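Local atomic coordinates of RTX toxin (Vibrio vulnificus CMCP6, PDB entry 6A7H), a protein that probably acts as an endopeptidase toxin that inactivates the small GTPases Ras and Rap1 inside host cells. Residues Q294-L299 with K329-T334; L338-S343 with K370-T375; L345-I350 with G384-A389. All coordinates share one frame; numbering follows the deposited sequence.

In the fold
All three contacts lie in the part of the chain built on a parallel sheet with strand order 304-309, 430-436, 333-338, 386-391. Strand 333-338 ties them together. Contact 1 is at its start and contact 2 at its end. Contact 3 packs the next helix, 343-356, on the neighbouring strand 386-391. The centres of contacts 2 and 3 are about 9 Å apart, and their segments alternate along the chain. Contact 1 lies about 22 Å from contact 2 and about 21 Å from contact 3, centre to centre. Thr-334 O and Arg-386 N, 3.1 Å apart, link contacts 1 and 3. Leu-338 N and Val-388 O, 3.0 Å apart, link contacts 2 and 3.

Contact 1: Q294-L299 with K329-T334; sequences QLAVLL and KKQGVT
A Schellman motif ends helix 325-330 and sets Gln-331 against Leu-295, Ala-296 and Leu-299 of helix 290-298 and its end. Gly-332 is the C-prime residue, with a phi of 95°. Gly-332 N bonds back to Lys-329 O at 2.9 Å, and Val-333 N bonds back to Leu-328 O. The chain then enters strand 333-338 directly. This is a helix-to-strand turn of a parallel alpha/beta fold, packed on the end of an earlier helix.

Gln-331 contributes more buried surface than any other residue here. Its CG lies beside the backbone N, and the chain bends at CB-CG (chi2 -99°). The bend lays the amide against the helix backbone at Ala-296. Gln-331 OE1 is 3.4 Å from Ala-296 CA. On the other branch, Gln-331 NE2 is 3.8 Å from Ala-296 CB. The amide and the helix meet here by van der Waals packing, without a hydrogen bond between the two segments. Next to it, Leu-295 CB touches the middle of the same side chain, 4.1 Å from Gln-331 CD.

Leu-299 sits one turn further on. Its side chain runs at a slant to that of Gln-331, and Leu-299 CD1 presses on the aliphatic root of the glutamine, 3.7 Å from Gln-331 CB. The root of Gln-331 thus meets Leu-299, while its CG and amide lie against Leu-295 and Ala-296.

Leu-295 and Leu-299 also pack on Leu-305 of strand 304-309, and Leu-295 reaches Leu-328 and Phe-470. The contact therefore joins two helix ends over the sheet. Leu-299 CD1 also meets Val-333 CG2 at 4.2 Å.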
loop_
_atom_site.group_PDB
_atom_site.type_symbol
_atom_site.label_atom_id
_atom_site.label_comp_id
_atom_site.label_asym_id
_atom_site.label_seq_id
_atom_site.Cartn_x
_atom_site.Cartn_y
_atom_site.Cartn_z
ATOM N N GLN A 294 19.259 -31.527 8.610
ATOM C CA GLN A 294 17.954 -30.896 8.797
ATOM C C GLN A 294 17.607 -30.044 7.583
ATOM O O GLN A 294 16.482 -30.096 7.079
ATOM C CB GLN A 294 17.928 -30.039 10.063
ATOM C CG GLN A 294 17.621 -30.806 11.338
ATOM C CD GLN A 294 17.718 -29.923 12.569
ATOM O OE1 GLN A 294 16.706 -29.578 13.174
ATOM N NE2 GLN A 294 18.945 -29.551 12.948
ATOM N N LEU A 295 18.588 -29.277 7.111
ATOM C CA LEU A 295 18.409 -28.446 5.931
ATOM C C LEU A 295 18.034 -29.291 4.720
ATOM O O LEU A 295 17.081 -28.971 3.995
ATOM C CB LEU A 295 19.675 -27.648 5.639
ATOM C CG LEU A 295 19.954 -26.476 6.580
ATOM C CD1 LEU A 295 21.217 -25.750 6.145
ATOM C CD2 LEU A 295 18.771 -25.523 6.616
ATOM N N ALA A 296 18.776 -30.376 4.517
ATOM C CA ALA A 296 18.536 -31.266 3.386
ATOM C C ALA A 296 17.111 -31.831 3.385
ATOM O O ALA A 296 16.521 -32.025 2.322
ATOM C CB ALA A 296 19.539 -32.382 3.388
ATOM N N VAL A 297 16.563 -32.087 4.572
ATOM C CA VAL A 297 15.174 -32.529 4.696
ATOM C C VAL A 297 14.197 -31.409 4.350
ATOM O O VAL A 297 13.232 -31.600 3.605
ATOM C CB VAL A 297 14.866 -33.031 6.121
ATOM C CG1 VAL A 297 13.344 -33.151 6.358
ATOM C CG2 VAL A 297 15.555 -34.354 6.367
ATOM N N LEU A 298 14.457 -30.230 4.893
ATOM C CA LEU A 298 13.545 -29.118 4.709
ATOM C C LEU A 298 13.532 -28.618 3.264
ATOM O O LEU A 298 12.499 -28.197 2.767
ATOM C CB LEU A 298 13.913 -28.001 5.670
ATOM C CG LEU A 298 13.644 -28.315 7.134
ATOM C CD1 LEU A 298 14.294 -27.264 8.014
ATOM C CD2 LEU A 298 12.143 -28.370 7.372
ATOM N N LEU A 299 14.672 -28.706 2.584
ATOM C CA LEU A 299 14.795 -28.194 1.221
ATOM C C LEU A 299 14.587 -29.277 0.164
ATOM O O LEU A 299 14.607 -29.001 -1.038
ATOM C CB LEU A 299 16.166 -27.538 1.024
ATOM C CG LEU A 299 16.405 -26.223 1.778
ATOM C CD1 LEU A 299 17.888 -25.873 1.740
ATOM C CD2 LEU A 299 15.562 -25.067 1.222
ATOM N N LYS A 329 24.285 -21.881 1.914
ATOM C CA LYS A 329 24.869 -21.745 0.587
ATOM C C LYS A 329 25.133 -23.107 -0.050
ATOM O O LYS A 329 24.774 -23.335 -1.203
ATOM C CB LYS A 329 26.165 -20.942 0.649
ATOM C CG LYS A 329 26.687 -20.558 -0.723
ATOM C CD LYS A 329 27.967 -19.734 -0.653
ATOM C CE LYS A 329 28.413 -19.307 -2.050
ATOM N NZ LYS A 329 29.746 -18.666 -2.036
ATOM N N LYS A 330 25.749 -24.009 0.709
ATOM C CA LYS A 330 26.056 -25.352 0.221
ATOM C C LYS A 330 24.804 -26.140 -0.188
ATOM O O LYS A 330 24.881 -27.024 -1.029
ATOM C CB LYS A 330 26.843 -26.132 1.278
ATOM C CG LYS A 330 28.313 -25.745 1.367
ATOM C CD LYS A 330 28.917 -26.137 2.709
ATOM C CE LYS A 330 28.612 -27.583 3.056
ATOM N NZ LYS A 330 29.177 -28.524 2.049
ATOM N N GLN A 331 23.652 -25.808 0.389
ATOM C CA GLN A 331 22.396 -26.463 0.016
ATOM C C GLN A 331 21.635 -25.704 -1.075
ATOM O O GLN A 331 20.453 -25.962 -1.306
ATOM C CB GLN A 331 21.499 -26.625 1.240
ATOM C CG GLN A 331 22.095 -27.506 2.313
ATOM C CD GLN A 331 21.560 -28.913 2.271
ATOM O OE1 GLN A 331 20.532 -29.182 1.650
ATOM N NE2 GLN A 331 22.252 -29.825 2.942
ATOM N N GLY A 332 22.306 -24.754 -1.723
ATOM C CA GLY A 332 21.743 -24.087 -2.883
ATOM C C GLY A 332 21.039 -22.767 -2.631
ATOM O O GLY A 332 20.477 -22.179 -3.554
ATOM N N VAL A 333 21.066 -22.288 -1.394
ATOM C CA VAL A 333 20.390 -21.032 -1.060
ATOM C C VAL A 333 21.165 -19.849 -1.637
ATOM O O VAL A 333 22.372 -19.751 -1.457
ATOM C CB VAL A 333 20.234 -20.872 0.473
ATOM C CG1 VAL A 333 19.624 -19.513 0.831
ATOM C CG2 VAL A 333 19.389 -22.006 1.032
ATOM N N THR A 334 20.483 -18.958 -2.346
ATOM C CA THR A 334 21.173 -17.818 -2.941
ATOM C C THR A 334 20.493 -16.513 -2.580
ATOM O O THR A 334 20.940 -15.437 -2.974
ATOM C CB THR A 334 21.247 -17.930 -4.477
ATOM O OG1 THR A 334 19.922 -17.963 -5.013
ATOM C CG2 THR A 334 22.013 -19.196 -4.904
#

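Contact 2: L338-S343 with K370-T375; sequences LLHLRS and KHLDVT
Leu-372 overlaps the ring of His-340, with Leu-372 CD2 4.2 Å above one face and displaced toward the rim. His-340 belongs to a type I beta turn, Leu-338 to Leu-341, at the C-terminal end of strand 333-338. Leu-372 follows a Schellman motif that ends helix 361-369, with His-371 as its C-prime residue. The contact joins these two turns in a parallel alpha/beta fold.

Leu-372 CD1 goes deeper than CD2 and meets three residues of the beta turn. Leu-372 CD1 is 3.9 Å from His-340 CB. Leu-372 CD1 and Leu-338 CD1 meet tip to tip, also at 3.9 Å. Leu-341 comes to it in the same manner, with Leu-341 CG 3.9 Å from Leu-372 CD1. One methyl group thus touches side chains from both ends of the turn. Leu-318 of helix 316-323 packs on Leu-338, His-340 and Leu-372, and so borders the same cluster. The polar end of the imidazole looks elsewhere: His-340 NE2 is hydrogen-bonded to Glu-309 OE1, at the end of strand 304-309.

Lys-370 covers the backbone of the turn. Its chain bends at CB-CG (chi2 -58°) and then runs extended past the carbonyl oxygen of His-340. The aliphatic part does the touching, with Lys-370 CG 3.5 Å from His-340 O. The side chains of Leu-341 and Lys-370 run antiparallel alongside one another, Leu-341 CD2 4.1 Å from Lys-370 CG.

Beyond the turn, Asp-200, which lies outside both segments, probably offsets the charges of Arg-342 and Lys-370. Asp-200 OD2 forms a salt bridge with Arg-342 NH1, and Asp-200 OD1 a long, weak ion pair with Lys-370 NZ. The two cationic atoms, Arg-342 NH1 and Lys-370 NZ, stay 5.3 Å apart.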
loop_
_atom_site.group_PDB
_atom_site.type_symbol
_atom_site.label_atom_id
_atom_site.label_comp_id
_atom_site.label_asym_id
_atom_site.label_seq_id
_atom_site.Cartn_x
_atom_site.Cartn_y
_atom_site.Cartn_z
ATOM N N LEU A 338 13.917 -10.859 4.208
ATOM C CA LEU A 338 13.645 -10.233 5.495
ATOM C C LEU A 338 12.323 -9.484 5.443
ATOM O O LEU A 338 12.174 -8.546 4.658
ATOM C CB LEU A 338 14.776 -9.261 5.878
ATOM C CG LEU A 338 16.219 -9.783 5.895
ATOM C CD1 LEU A 338 17.165 -8.707 6.405
ATOM C CD2 LEU A 338 16.372 -11.082 6.714
ATOM N N LEU A 339 11.367 -9.879 6.277
ATOM C CA LEU A 339 10.137 -9.105 6.409
ATOM C C LEU A 339 10.450 -7.786 7.127
ATOM O O LEU A 339 9.659 -6.844 7.098
ATOM C CB LEU A 339 9.057 -9.899 7.167
ATOM C CG LEU A 339 7.678 -9.229 7.274
ATOM C CD1 LEU A 339 7.048 -8.941 5.879
ATOM C CD2 LEU A 339 6.756 -10.042 8.156
ATOM N N HIS A 340 11.623 -7.721 7.752
ATOM C CA HIS A 340 12.033 -6.560 8.538
ATOM C C HIS A 340 12.180 -5.265 7.734
ATOM O O HIS A 340 12.076 -4.164 8.284
ATOM C CB HIS A 340 13.358 -6.869 9.254
ATOM C CG HIS A 340 13.351 -8.159 10.014
ATOM N ND1 HIS A 340 13.436 -9.389 9.394
ATOM C CD2 HIS A 340 13.275 -8.413 11.347
ATOM C CE1 HIS A 340 13.413 -10.344 10.311
ATOM N NE2 HIS A 340 13.311 -9.778 11.503
ATOM N N LEU A 341 12.428 -5.399 6.439
ATOM C CA LEU A 341 12.633 -4.252 5.563
ATOM C C LEU A 341 11.557 -4.179 4.469
ATOM O O LEU A 341 11.083 -5.210 3.979
ATOM C CB LEU A 341 14.026 -4.317 4.933
ATOM C CG LEU A 341 15.161 -4.372 5.952
ATOM C CD1 LEU A 341 16.525 -4.567 5.252
ATOM C CD2 LEU A 341 15.166 -3.093 6.812
ATOM N N ARG A 342 11.184 -2.955 4.100
ATOM C CA ARG A 342 10.180 -2.706 3.072
ATOM C C ARG A 342 10.798 -2.695 1.667
ATOM O O ARG A 342 11.787 -2.013 1.430
ATOM C CB ARG A 342 9.466 -1.380 3.349
ATOM C CG ARG A 342 8.734 -1.373 4.673
ATOM C CD ARG A 342 7.957 -0.091 4.878
ATOM N NE ARG A 342 6.675 -0.387 5.511
ATOM C CZ ARG A 342 6.455 -0.253 6.809
ATOM N NH1 ARG A 342 7.420 0.193 7.582
ATOM N NH2 ARG A 342 5.277 -0.546 7.327
ATOM N N SER A 343 10.202 -3.447 0.746
ATOM C CA SER A 343 10.754 -3.630 -0.600
ATOM C C SER A 343 10.987 -2.323 -1.381
ATOM O O SER A 343 12.071 -2.116 -1.925
ATOM C CB SER A 343 9.839 -4.545 -1.421
ATOM O OG SER A 343 10.456 -4.873 -2.656
ATOM N N LYS A 370 15.770 -1.069 12.682
ATOM C CA LYS A 370 15.231 -2.425 12.745
ATOM C C LYS A 370 16.088 -3.394 13.562
ATOM O O LYS A 370 15.809 -4.590 13.592
ATOM C CB LYS A 370 15.046 -2.967 11.325
ATOM C CG LYS A 370 13.924 -2.282 10.590
ATOM C CD LYS A 370 12.641 -2.450 11.393
ATOM C CE LYS A 370 11.508 -1.638 10.855
ATOM N NZ LYS A 370 10.209 -2.208 11.357
ATOM N N HIS A 371 17.126 -2.872 14.215
ATOM C CA HIS A 371 18.061 -3.695 14.974
ATOM C C HIS A 371 18.577 -4.890 14.179
ATOM O O HIS A 371 18.597 -6.010 14.682
ATOM C CB HIS A 371 17.402 -4.183 16.261
ATOM C CG HIS A 371 16.677 -3.110 17.001
ATOM N ND1 HIS A 371 17.318 -2.221 17.837
ATOM C CD2 HIS A 371 15.367 -2.767 17.013
ATOM C CE1 HIS A 371 16.431 -1.382 18.340
ATOM N NE2 HIS A 371 15.240 -1.693 17.859
ATOM N N LEU A 372 18.974 -4.652 12.934
ATOM C CA LEU A 372 19.569 -5.695 12.094
ATOM C C LEU A 372 21.096 -5.611 12.136
ATOM O O LEU A 372 21.652 -4.513 12.164
ATOM C CB LEU A 372 19.068 -5.562 10.646
ATOM C CG LEU A 372 17.603 -5.960 10.465
ATOM C CD1 LEU A 372 17.104 -5.770 9.030
ATOM C CD2 LEU A 372 17.448 -7.402 10.901
ATOM N N ASP A 373 21.766 -6.761 12.128
ATOM C CA ASP A 373 23.227 -6.795 12.161
ATOM C C ASP A 373 23.838 -6.470 10.804
ATOM O O ASP A 373 23.521 -7.092 9.789
ATOM C CB ASP A 373 23.742 -8.155 12.628
ATOM C CG ASP A 373 23.546 -8.374 14.107
ATOM O OD1 ASP A 373 23.345 -7.375 14.828
ATOM O OD2 ASP A 373 23.601 -9.539 14.552
ATOM N N VAL A 374 24.742 -5.503 10.796
ATOM C CA VAL A 374 25.403 -5.128 9.562
ATOM C C VAL A 374 26.197 -6.329 9.020
ATOM O O VAL A 374 26.333 -6.470 7.807
ATOM C CB VAL A 374 26.314 -3.895 9.781
ATOM C CG1 VAL A 374 27.544 -4.296 10.534
ATOM C CG2 VAL A 374 26.694 -3.254 8.475
ATOM N N THR A 375 26.668 -7.225 9.902
ATOM C CA THR A 375 27.468 -8.368 9.444
ATOM C C THR A 375 26.670 -9.333 8.563
ATOM O O THR A 375 27.251 -10.014 7.722
ATOM C CB THR A 375 28.088 -9.190 10.612
ATOM O OG1 THR A 375 27.059 -9.698 11.465
ATOM C CG2 THR A 375 29.062 -8.343 11.413
#

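Contact 3: L345-I350 with G384-A389; sequences LAQPLI and GMRIVA
Ala-346 and Ile-350, one turn apart on helix 343-356, close on Ala-389 of strand 386-391. Ala-346 CB is 4.1 Å from Ala-389 CB. Ile-350 CD1 reaches the same methyl, 4.2 Å from Ala-389 CB. Ile-350 CG2 lies against the strand backbone, 3.3 Å from Ile-387 O, and also packs on Ile-387 CB. The axes of segments 345-350 and 386-389 come within 7.6 Å, with the alanines meeting methyl to methyl.

Gln-347 forms the polar border. Its CG is anti to the backbone N, and a bend at CB-CG (chi2 62°) turns the amide along the strand. There it grips two backbone groups, much as a neighbouring strand would. Ala-389 N donates to Gln-347 OE1 at 2.9 Å, in the carbonyl plane. Gln-347 NE2 donates to Ile-387 O at 3.1 Å, in an almost straight bond that uses a lone pair of that oxygen. The two bonds fix the amide's rotation. A water also donates to Gln-347 OE1, and NE2 has Asp-351 OD1 as a second acceptor.

Arg-386 lies outermost. Its extended chain brings Arg-386 NH2 to 3.3 Å from Gln-347 NE2. Both atoms are donors, so this is not a bond. The guanidinium is turned 74° from the amide plane, and Val-388 CG1 lies over one of its faces. Its NH2 forms a salt bridge with Asp-351, one helix turn beyond Gln-347.

Segments 345-350 and 386-389 run nearly antiparallel, at 162°, as in a beta-alpha-beta crossover, here with two more helices in the connection. Strand 386-391 pairs with strand 333-338 through Arg-386 and Val-388. Helix 361-369 packs on Ala-346 through Met-366, and Phe-377 of helix 374-383 touches both Ile-350 and Ile-387.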
loop_
_atom_site.group_PDB
_atom_site.type_symbol
_atom_site.label_atom_id
_atom_site.label_comp_id
_atom_site.label_asym_id
_atom_site.label_seq_id
_atom_site.Cartn_x
_atom_site.Cartn_y
_atom_site.Cartn_z
ATOM N N LEU A 345 11.210 0.993 -0.364
ATOM C CA LEU A 345 12.216 1.875 0.201
ATOM C C LEU A 345 13.600 1.235 0.252
ATOM O O LEU A 345 14.592 1.905 0.002
ATOM C CB LEU A 345 11.814 2.325 1.616
ATOM C CG LEU A 345 12.796 3.296 2.310
ATOM C CD1 LEU A 345 12.715 4.690 1.679
ATOM C CD2 LEU A 345 12.626 3.363 3.842
ATOM N N ALA A 346 13.681 -0.053 0.577
ATOM C CA ALA A 346 14.983 -0.638 0.926
ATOM C C ALA A 346 15.734 -1.356 -0.195
ATOM O O ALA A 346 16.969 -1.371 -0.191
ATOM C CB ALA A 346 14.816 -1.579 2.076
ATOM N N GLN A 347 15.030 -1.985 -1.126
ATOM C CA GLN A 347 15.739 -2.818 -2.098
ATOM C C GLN A 347 16.776 -2.055 -2.938
ATOM O O GLN A 347 17.864 -2.580 -3.155
ATOM C CB GLN A 347 14.777 -3.548 -3.043
ATOM C CG GLN A 347 15.458 -4.759 -3.689
ATOM C CD GLN A 347 15.890 -5.779 -2.643
ATOM O OE1 GLN A 347 15.109 -6.131 -1.755
ATOM N NE2 GLN A 347 17.141 -6.249 -2.731
ATOM N N PRO A 348 16.462 -0.827 -3.406
ATOM C CA PRO A 348 17.540 -0.125 -4.129
ATOM C C PRO A 348 18.785 0.097 -3.265
ATOM O O PRO A 348 19.909 -0.079 -3.752
ATOM C CB PRO A 348 16.893 1.211 -4.514
ATOM C CG PRO A 348 15.431 0.870 -4.638
ATOM C CD PRO A 348 15.172 -0.117 -3.526
ATOM N N LEU A 349 18.583 0.455 -1.996
ATOM C CA LEU A 349 19.694 0.664 -1.070
ATOM C C LEU A 349 20.478 -0.626 -0.812
ATOM O O LEU A 349 21.704 -0.607 -0.774
ATOM C CB LEU A 349 19.179 1.237 0.254
ATOM C CG LEU A 349 18.418 2.563 0.155
ATOM C CD1 LEU A 349 17.850 2.934 1.507
ATOM C CD2 LEU A 349 19.303 3.669 -0.390
ATOM N N ILE A 350 19.772 -1.740 -0.630
ATOM C CA ILE A 350 20.433 -3.023 -0.409
ATOM C C ILE A 350 21.292 -3.419 -1.616
ATOM O O ILE A 350 22.459 -3.792 -1.477
ATOM C CB ILE A 350 19.415 -4.137 -0.141
ATOM C CG1 ILE A 350 18.716 -3.912 1.194
ATOM C CG2 ILE A 350 20.097 -5.502 -0.153
ATOM C CD1 ILE A 350 17.434 -4.742 1.315
ATOM N N GLY A 384 28.129 -13.997 -1.964
ATOM C CA GLY A 384 27.470 -13.954 -3.258
ATOM C C GLY A 384 25.954 -14.060 -3.161
ATOM O O GLY A 384 25.268 -14.266 -4.159
ATOM N N MET A 385 25.424 -13.897 -1.956
ATOM C CA MET A 385 23.996 -14.027 -1.744
ATOM C C MET A 385 23.290 -12.678 -1.769
ATOM O O MET A 385 23.863 -11.659 -1.394
ATOM C CB MET A 385 23.742 -14.763 -0.434
ATOM C CG MET A 385 23.973 -16.258 -0.619
ATOM S SD MET A 385 24.294 -17.188 0.870
ATOM C CE MET A 385 22.617 -17.418 1.443
ATOM N N ARG A 386 22.052 -12.682 -2.245
ATOM C CA ARG A 386 21.261 -11.472 -2.282
ATOM C C ARG A 386 20.302 -11.415 -1.098
ATOM O O ARG A 386 19.624 -12.388 -0.802
ATOM C CB ARG A 386 20.488 -11.377 -3.595
ATOM C CG ARG A 386 19.784 -10.044 -3.752
ATOM C CD ARG A 386 19.005 -9.946 -5.053
ATOM N NE ARG A 386 18.429 -8.611 -5.220
ATOM C CZ ARG A 386 17.276 -8.368 -5.834
ATOM N NH1 ARG A 386 16.565 -9.375 -6.334
ATOM N NH2 ARG A 386 16.825 -7.124 -5.937
ATOM N N ILE A 387 20.256 -10.278 -0.409
ATOM C CA ILE A 387 19.223 -10.049 0.588
ATOM C C ILE A 387 18.066 -9.264 -0.020
ATOM O O ILE A 387 18.292 -8.248 -0.668
ATOM C CB ILE A 387 19.760 -9.270 1.798
ATOM C CG1 ILE A 387 20.843 -10.081 2.501
ATOM C CG2 ILE A 387 18.605 -8.877 2.758
ATOM C CD1 ILE A 387 21.522 -9.332 3.610
ATOM N N VAL A 388 16.833 -9.723 0.194
ATOM C CA VAL A 388 15.676 -9.017 -0.334
ATOM C C VAL A 388 14.682 -8.609 0.760
ATOM O O VAL A 388 14.400 -9.358 1.704
ATOM C CB VAL A 388 14.951 -9.845 -1.424
ATOM C CG1 VAL A 388 15.839 -9.980 -2.651
ATOM C CG2 VAL A 388 14.538 -11.218 -0.905
ATOM N N ALA A 389 14.186 -7.380 0.636
ATOM C CA ALA A 389 13.215 -6.835 1.576
ATOM C C ALA A 389 11.822 -7.345 1.215
ATOM O O ALA A 389 11.441 -7.349 0.038
ATOM C CB ALA A 389 13.268 -5.337 1.555
HETATM O O HOH W 1 12.370 -6.698 -2.240
#